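Local coordinates for protein DNA-binding transcriptional repressor YiaJ (Escherichia coli, PDB 1YSQ) that represses transcription of the yiaKLMNOPQRS operon, possibly involved in using 2,3-diketo-L-gulonate, and is present here as its C-terminal IclR-type effector-binding domain, at residues E19-A24 against Y146-S151; G50-R55 against L128-I133. One frame throughout, in Å; residues are numbered along the deposited sequence.

Contact 1: E19-A24 against Y146-S151. With PO4 (phosphate ion), chain B.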
ATOM      1  N   GLU A  19       5.363  -4.432 -13.431  1.00 20.27           N
ATOM      2  CA  GLU A  19       6.636  -5.050 -13.837  1.00 20.56           C
ATOM      3  C   GLU A  19       7.722  -4.011 -14.118  1.00 20.26           C
ATOM      4  O   GLU A  19       8.870  -4.155 -13.697  1.00 21.01           O
ATOM      5  CB  GLU A  19       6.432  -5.910 -15.090  1.00 20.80           C
ATOM      6  CG  GLU A  19       5.709  -7.218 -14.821  1.00 22.68           C
ATOM      7  CD  GLU A  19       5.603  -8.075 -16.074  1.00 25.68           C
ATOM      8  OE1 GLU A  19       6.391  -7.855 -17.020  1.00 29.28           O
ATOM      9  OE2 GLU A  19       4.740  -8.957 -16.109  1.00 26.01           O
ATOM     10  N   ALA A  20       7.351  -2.973 -14.855  1.00 20.90           N
ATOM     11  CA  ALA A  20       8.255  -1.856 -15.121  1.00 20.71           C
ATOM     12  C   ALA A  20       8.813  -1.265 -13.833  1.00 20.75           C
ATOM     13  O   ALA A  20      10.010  -0.992 -13.736  1.00 21.15           O
ATOM     14  CB  ALA A  20       7.538  -0.771 -15.945  1.00 20.74           C
ATOM     15  N   LEU A  21       7.952  -1.047 -12.846  1.00 20.59           N
ATOM     16  CA  LEU A  21       8.401  -0.441 -11.586  1.00 20.47           C
ATOM     17  C   LEU A  21       9.313  -1.397 -10.810  1.00 20.31           C
ATOM     18  O   LEU A  21      10.292  -0.972 -10.185  1.00 19.81           O
ATOM     19  CB  LEU A  21       7.200  -0.014 -10.742  1.00 20.75           C
ATOM     20  CG  LEU A  21       7.448   0.581  -9.349  1.00 20.78           C
ATOM     21  CD1 LEU A  21       8.117   1.961  -9.467  1.00 22.02           C
ATOM     22  CD2 LEU A  21       6.115   0.668  -8.601  1.00 21.00           C
ATOM     23  N   ASN A  22       8.976  -2.688 -10.862  1.00 20.19           N
ATOM     24  CA  ASN A  22       9.791  -3.753 -10.277  1.00 20.39           C
ATOM     25  C   ASN A  22      11.213  -3.722 -10.866  1.00 20.11           C
ATOM     26  O   ASN A  22      12.200  -3.754 -10.127  1.00 20.69           O
ATOM     27  CB  ASN A  22       9.076  -5.094 -10.512  1.00 20.32           C
ATOM     28  CG  ASN A  22       9.868  -6.313 -10.037  1.00 21.44           C
ATOM     29  OD1 ASN A  22      10.071  -7.242 -10.814  1.00 21.91           O
ATOM     30  ND2 ASN A  22      10.265  -6.338  -8.760  1.00 19.47           N
ATOM     31  N   ILE A  23      11.311  -3.651 -12.188  1.00 21.00           N
ATOM     32  CA  ILE A  23      12.619  -3.559 -12.854  1.00 21.94           C
ATOM     33  C   ILE A  23      13.357  -2.267 -12.512  1.00 22.00           C
ATOM     34  O   ILE A  23      14.558  -2.288 -12.225  1.00 22.21           O
ATOM     35  CB  ILE A  23      12.477  -3.729 -14.404  1.00 22.55           C
ATOM     36  CG1 ILE A  23      11.857  -5.093 -14.768  1.00 22.65           C
ATOM     37  CG2 ILE A  23      13.831  -3.493 -15.137  1.00 22.41           C
ATOM     38  CD1 ILE A  23      12.582  -6.313 -14.202  1.00 25.01           C
ATOM     39  N   ALA A  24      12.636  -1.147 -12.521  1.00 22.52           N
ATOM     40  CA  ALA A  24      13.260   0.162 -12.281  1.00 22.72           C
ATOM     41  C   ALA A  24      13.833   0.294 -10.871  1.00 22.81           C
ATOM     42  O   ALA A  24      14.953   0.781 -10.705  1.00 22.97           O
ATOM     43  CB  ALA A  24      12.260   1.279 -12.561  1.00 23.47           C
ATOM     44  N   TYR A 146      -7.999   0.369  -5.490  1.00 20.44           N
ATOM     45  CA  TYR A 146      -6.737  -0.395  -5.528  1.00 19.88           C
ATOM     46  C   TYR A 146      -5.619   0.502  -5.024  1.00 19.57           C
ATOM     47  O   TYR A 146      -5.770   1.721  -4.969  1.00 18.27           O
ATOM     48  CB  TYR A 146      -6.372  -0.866  -6.949  1.00 19.94           C
ATOM     49  CG  TYR A 146      -7.485  -1.589  -7.646  1.00 21.91           C
ATOM     50  CD1 TYR A 146      -7.788  -2.915  -7.330  1.00 24.11           C
ATOM     51  CD2 TYR A 146      -8.265  -0.940  -8.595  1.00 24.50           C
ATOM     52  CE1 TYR A 146      -8.842  -3.569  -7.947  1.00 24.66           C
ATOM     53  CE2 TYR A 146      -9.314  -1.598  -9.222  1.00 24.39           C
ATOM     54  CZ  TYR A 146      -9.590  -2.897  -8.892  1.00 25.81           C
ATOM     55  OH  TYR A 146     -10.623  -3.530  -9.517  1.00 28.55           O
ATOM     56  N   ALA A 147      -4.493  -0.112  -4.682  1.00 19.41           N
ATOM     57  CA  ALA A 147      -3.342   0.633  -4.198  1.00 19.28           C
ATOM     58  C   ALA A 147      -2.079  -0.139  -4.559  1.00 19.25           C
ATOM     59  O   ALA A 147      -2.117  -1.359  -4.764  1.00 18.40           O
ATOM     60  CB  ALA A 147      -3.453   0.843  -2.676  1.00 19.68           C
ATOM     61  N   VAL A 148      -0.963   0.576  -4.637  1.00 19.22           N
ATOM     62  CA  VAL A 148       0.308  -0.036  -5.010  1.00 19.34           C
ATOM     63  C   VAL A 148       1.312   0.284  -3.913  1.00 19.33           C
ATOM     64  O   VAL A 148       1.294   1.386  -3.371  1.00 18.71           O
ATOM     65  CB  VAL A 148       0.875   0.568  -6.330  1.00 19.12           C
ATOM     66  CG1 VAL A 148       2.155  -0.172  -6.794  1.00 19.76           C
ATOM     67  CG2 VAL A 148      -0.163   0.580  -7.443  1.00 20.83           C
ATOM     68  N   SER A 149       2.207  -0.658  -3.604  1.00 19.00           N
ATOM     69  CA  SER A 149       3.265  -0.358  -2.644  1.00 19.59           C
ATOM     70  C   SER A 149       4.610  -0.960  -3.017  1.00 20.17           C
ATOM     71  O   SER A 149       4.675  -1.910  -3.804  1.00 20.08           O
ATOM     72  CB  SER A 149       2.830  -0.759  -1.218  1.00 20.10           C
ATOM     73  OG  SER A 149       2.908  -2.161  -1.014  1.00 18.51           O
ATOM     74  N   ILE A 150       5.681  -0.363  -2.490  1.00 20.09           N
ATOM     75  CA  ILE A 150       7.030  -0.906  -2.622  1.00 20.39           C
ATOM     76  C   ILE A 150       7.494  -1.313  -1.232  1.00 20.83           C
ATOM     77  O   ILE A 150       7.412  -0.503  -0.304  1.00 20.87           O
ATOM     78  CB  ILE A 150       8.013   0.164  -3.196  1.00 20.14           C
ATOM     79  CG1 ILE A 150       7.615   0.572  -4.624  1.00 21.30           C
ATOM     80  CG2 ILE A 150       9.462  -0.368  -3.129  1.00 21.01           C
ATOM     81  CD1 ILE A 150       8.451   1.764  -5.223  1.00 23.35           C
ATOM     82  N   SER A 151       7.987  -2.551  -1.069  1.00 20.91           N
ATOM     83  CA  SER A 151       8.563  -2.965   0.216  1.00 20.81           C
ATOM     84  C   SER A 151      10.068  -3.044   0.057  1.00 20.86           C
ATOM     85  O   SER A 151      10.565  -3.470  -0.993  1.00 21.61           O
ATOM     86  CB  SER A 151       8.053  -4.349   0.680  1.00 21.69           C
ATOM     87  OG  SER A 151       6.648  -4.506   0.535  1.00 23.40           O
TER
HETATM   88  P   PO4 B 301       1.573  -2.788   2.679  1.00 32.99           P
HETATM   89  O1  PO4 B 301       2.222  -2.286   3.981  1.00 29.61           O
HETATM   90  O2  PO4 B 301       0.612  -1.797   2.105  1.00 33.75           O
HETATM   91  O3  PO4 B 301       2.615  -3.162   1.640  1.00 33.22           O
HETATM   92  O4  PO4 B 301       0.804  -4.042   3.062  1.00 35.04           O
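Leu-21 reaches from helix 8-25 to the sheet and rests its branched end on two side chains of strand 146-153, Val-148 and Ile-150. This apolar part is light, and no hydrogen bond crosses between the segments. The two methyls of Leu-21 straddle the extended end of Ile-150, CD1 and CD2 of Leu-21 each lying 4.3 Å from CD1 of Ile-150. CD2 also meets Val-148, 4.4 Å from its CG1. Leu-21 gets there because its CG stands opposite the backbone N (chi1 177°), which carries the fork straight out from the helix. Ile-150, its CD1 anti to CA (chi2 173°), holds its longer branch extended toward the leucine. Such spacings mark relaxed van der Waals packing, and Leu-21 also touches Pro-168, Leu-169 and Thr-172 of helix 162-182 and Ile-29 of strand 28-35. Both helices thus cover one face of the antiparallel sheet, the layered alpha/beta plan of the IclR effector domain, a member of the GAF clan.

The strand illustrates a general rule of sheets backed by helices: side chains alternate along it, so that Val-148 and Ile-150 are given to the helical layer while Ser-149 between them turns away from helix 8-25, and the polar part of the account lies there. Its OG is 2.9 Å from O3 of a phosphate ion that probably came from the crystallisation liquor, and it also makes a weak hydrogen bond with OD1 of Asn-30. Ser-67 OG and the backbone N atoms of Ala-68 and Met-69 also bind the ion, where helix 68-75 begins, and the N-terminal end of its dipole would probably favour an anion.

Contact 2: G50-R55 against L128-I133. With PO4 (phosphate ion), chain C.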
ATOM      1  N   GLY A  50      16.991  -6.160  -5.345  1.00 24.86           N
ATOM      2  CA  GLY A  50      16.698  -5.919  -3.940  1.00 24.44           C
ATOM      3  C   GLY A  50      16.854  -7.195  -3.138  1.00 25.11           C
ATOM      4  O   GLY A  50      16.571  -8.290  -3.639  1.00 25.67           O
ATOM      5  N   MET A  51      17.296  -7.065  -1.896  1.00 24.69           N
ATOM      6  CA  MET A  51      17.526  -8.226  -1.047  1.00 25.13           C
ATOM      7  C   MET A  51      16.455  -8.519   0.012  1.00 24.91           C
ATOM      8  O   MET A  51      16.407  -9.637   0.540  1.00 25.15           O
ATOM      9  CB  MET A  51      18.908  -8.124  -0.400  1.00 25.12           C
ATOM     10  CG  MET A  51      19.990  -7.884  -1.460  1.00 26.02           C
ATOM     11  SD  MET A  51      20.589  -9.428  -2.092  1.00 21.37           S
ATOM     12  CE  MET A  51      21.788  -9.491  -0.962  1.00 23.39           C
ATOM     13  N   LEU A  52      15.589  -7.545   0.305  1.00 24.40           N
ATOM     14  CA  LEU A  52      14.531  -7.773   1.272  1.00 24.25           C
ATOM     15  C   LEU A  52      13.384  -8.523   0.606  1.00 23.65           C
ATOM     16  O   LEU A  52      12.832  -8.067  -0.395  1.00 22.80           O
ATOM     17  CB  LEU A  52      14.026  -6.453   1.882  1.00 24.91           C
ATOM     18  CG  LEU A  52      12.946  -6.795   2.919  1.00 27.57           C
ATOM     19  CD1 LEU A  52      13.601  -7.075   4.296  1.00 29.21           C
ATOM     20  CD2 LEU A  52      11.848  -5.782   2.986  1.00 28.70           C
ATOM     21  N   ARG A  53      13.035  -9.684   1.153  1.00 23.27           N
ATOM     22  CA  ARG A  53      11.919 -10.456   0.620  1.00 23.19           C
ATOM     23  C   ARG A  53      10.932 -10.612   1.745  1.00 23.58           C
ATOM     24  O   ARG A  53      11.300 -11.046   2.841  1.00 24.21           O
ATOM     25  CB  ARG A  53      12.375 -11.821   0.097  1.00 23.61           C
ATOM     26  CG  ARG A  53      13.478 -11.720  -0.930  1.00 23.20           C
ATOM     27  CD  ARG A  53      14.058 -13.061  -1.386  1.00 24.80           C
ATOM     28  NE  ARG A  53      13.099 -13.795  -2.213  1.00 24.52           N
ATOM     29  CZ  ARG A  53      12.924 -13.614  -3.532  1.00 25.02           C
ATOM     30  NH1 ARG A  53      13.650 -12.718  -4.204  1.00 23.67           N
ATOM     31  NH2 ARG A  53      12.023 -14.346  -4.182  1.00 23.84           N
ATOM     32  N   THR A  54       9.693 -10.207   1.500  1.00 23.01           N
ATOM     33  CA  THR A  54       8.664 -10.283   2.526  1.00 22.84           C
ATOM     34  C   THR A  54       7.929 -11.615   2.403  1.00 23.09           C
ATOM     35  O   THR A  54       8.017 -12.293   1.369  1.00 22.68           O
ATOM     36  CB  THR A  54       7.656  -9.139   2.380  1.00 22.73           C
ATOM     37  OG1 THR A  54       6.810  -9.383   1.234  1.00 22.12           O
ATOM     38  CG2 THR A  54       8.385  -7.796   2.087  1.00 22.30           C
ATOM     39  N   ARG A  55       7.192 -11.961   3.451  1.00 24.09           N
ATOM     40  CA  ARG A  55       6.384 -13.185   3.474  1.00 25.44           C
ATOM     41  C   ARG A  55       5.010 -12.976   2.852  1.00 24.47           C
ATOM     42  O   ARG A  55       4.198 -13.910   2.788  1.00 24.50           O
ATOM     43  CB  ARG A  55       6.219 -13.676   4.910  1.00 26.65           C
ATOM     44  CG  ARG A  55       7.519 -14.178   5.543  1.00 32.55           C
ATOM     45  CD  ARG A  55       7.325 -14.934   6.867  1.00 40.15           C
ATOM     46  NE  ARG A  55       7.483 -14.086   8.056  1.00 46.43           N
ATOM     47  CZ  ARG A  55       8.561 -13.356   8.355  1.00 49.47           C
ATOM     48  NH1 ARG A  55       9.623 -13.339   7.550  1.00 51.16           N
ATOM     49  NH2 ARG A  55       8.577 -12.638   9.474  1.00 50.95           N
ATOM     50  N   LEU A 128      10.372  -4.789  12.496  1.00 27.20           N
ATOM     51  CA  LEU A 128      11.519  -3.898  12.488  1.00 27.40           C
ATOM     52  C   LEU A 128      12.384  -4.256  11.304  1.00 26.75           C
ATOM     53  O   LEU A 128      12.486  -5.436  10.939  1.00 26.39           O
ATOM     54  CB  LEU A 128      12.325  -3.985  13.793  1.00 27.89           C
ATOM     55  CG  LEU A 128      11.600  -3.543  15.070  1.00 29.10           C
ATOM     56  CD1 LEU A 128      12.564  -3.631  16.258  1.00 30.90           C
ATOM     57  CD2 LEU A 128      11.010  -2.132  14.961  1.00 28.30           C
ATOM     58  N   GLY A 129      12.969  -3.231  10.686  1.00 25.63           N
ATOM     59  CA  GLY A 129      13.798  -3.426   9.507  1.00 25.43           C
ATOM     60  C   GLY A 129      13.071  -3.522   8.173  1.00 24.82           C
ATOM     61  O   GLY A 129      13.716  -3.600   7.136  1.00 24.51           O
ATOM     62  N   VAL A 130      11.740  -3.526   8.195  1.00 24.06           N
ATOM     63  CA  VAL A 130      10.939  -3.591   6.981  1.00 23.31           C
ATOM     64  C   VAL A 130      10.087  -2.322   6.912  1.00 22.86           C
ATOM     65  O   VAL A 130       9.373  -1.998   7.875  1.00 23.18           O
ATOM     66  CB  VAL A 130      10.011  -4.837   6.964  1.00 23.61           C
ATOM     67  CG1 VAL A 130       9.124  -4.867   5.698  1.00 22.57           C
ATOM     68  CG2 VAL A 130      10.829  -6.137   7.117  1.00 23.54           C
ATOM     69  N   SER A 131      10.193  -1.616   5.784  1.00 22.13           N
ATOM     70  CA  SER A 131       9.416  -0.400   5.506  1.00 22.15           C
ATOM     71  C   SER A 131       8.669  -0.533   4.187  1.00 22.31           C
ATOM     72  O   SER A 131       9.059  -1.339   3.338  1.00 22.13           O
ATOM     73  CB  SER A 131      10.354   0.799   5.432  1.00 22.23           C
ATOM     74  OG  SER A 131      10.993   0.985   6.685  1.00 22.05           O
ATOM     75  N   CYS A 132       7.596   0.244   4.000  1.00 21.72           N
ATOM     76  CA  CYS A 132       6.917   0.279   2.705  1.00 23.49           C
ATOM     77  C   CYS A 132       6.497   1.699   2.361  1.00 21.79           C
ATOM     78  O   CYS A 132       6.334   2.539   3.261  1.00 21.11           O
ATOM     79  CB  CYS A 132       5.673  -0.627   2.712  1.00 24.69           C
ATOM     80  SG  CYS A 132       6.059  -2.277   3.346  1.00 36.30           S
ATOM     81  N   ILE A 133       6.331   1.959   1.062  1.00 20.89           N
ATOM     82  CA  ILE A 133       5.746   3.237   0.587  1.00 19.91           C
ATOM     83  C   ILE A 133       4.566   2.850  -0.290  1.00 19.24           C
ATOM     84  O   ILE A 133       4.705   1.968  -1.135  1.00 18.66           O
ATOM     85  CB  ILE A 133       6.754   4.049  -0.262  1.00 20.02           C
ATOM     86  CG1 ILE A 133       8.103   4.179   0.442  1.00 21.72           C
ATOM     87  CG2 ILE A 133       6.197   5.469  -0.581  1.00 19.46           C
ATOM     88  CD1 ILE A 133       9.248   4.506  -0.526  1.00 23.74           C
TER
HETATM   89  P   PO4 C 302      16.591  -3.948  -0.327  1.00 25.89           P
HETATM   90  O1  PO4 C 302      17.793  -4.836  -0.150  1.00 27.20           O
HETATM   91  O2  PO4 C 302      16.244  -3.317   0.984  1.00 24.50           O
HETATM   92  O3  PO4 C 302      16.938  -2.951  -1.391  1.00 28.04           O
HETATM   93  O4  PO4 C 302      15.401  -4.750  -0.818  1.00 25.03           O
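Leu-52 and Val-130 meet methyl to methyl, and this pair makes up the close part of a modest surface contact. Their side chains cross at about a right angle, each branch of one finding a branch of the other: CD2 of Leu-52 lies 4.0 Å from CG1 of Val-130, and CD1 of Leu-52 lies 4.1 Å from CG2 of Val-130. The leucine is sent across by a CG placed anti to its backbone N (chi1 -178°). The pair exemplifies how a single hydrophobic contact can seat an otherwise irregular loop against the end of a strand. Beyond it the fit is looser. CD1 of Leu-52 passes the carbonyl O of Gly-129 at 4.5 Å, and CG2 of Thr-54 stays 4.7 Å from CG1 of Val-130. Gly-129 turns the chain into the strand with a positive phi (84°), a conformation that glycine adopts readily.

The solvent side is polar. A phosphate ion, probably from the crystallisation liquor, is gripped by two successive amides of the loop: Met-51 N donates to O1 over 2.9 Å and Leu-52 N to O4 over 3.0 Å, the latter bond nearly straight (166°). Ser-153 OG is also hydrogen-bonded to this ion. CB of Leu-52 also lies 3.5 Å from phosphate O4, so one residue meets both the ion and the valine. Arg-53 and Arg-55 extend into the exposed region, with weak, long ion pairs to Glu-46 and Glu-127.

The loop between strands 38-45 and 61-63 therefore lies against the start of strand 130-137, where that strand joins strand 146-153 in the antiparallel sheet. Thr-54 touches Ser-151 and takes a hydrogen bond from Lys-44 NZ, while Ile-133 turns to helices 154-160 and 162-182.

In the fold
From the N terminus, the chain first runs through helix 8-25, whose residues 19-24 open contact 1, and through strands 28-35 and 38-45 into the loop at 50-55. Contact 2 closes the first loop, when 128-133 enters strand 130-137 after three helices and two short strands; contact 1 closes the wider one at 146-151. The smaller loop thus lies wholly within the larger, without crossing. Contact 1 ties the N-terminal helix to the sheet, and contact 2 ties the surface loop to it. They meet where the two strands pair, the N of Ile-150 probably hydrogen-bonding the O of Ile-133 at 2.9 Å. The centres of the two contacts are about 13 Å apart.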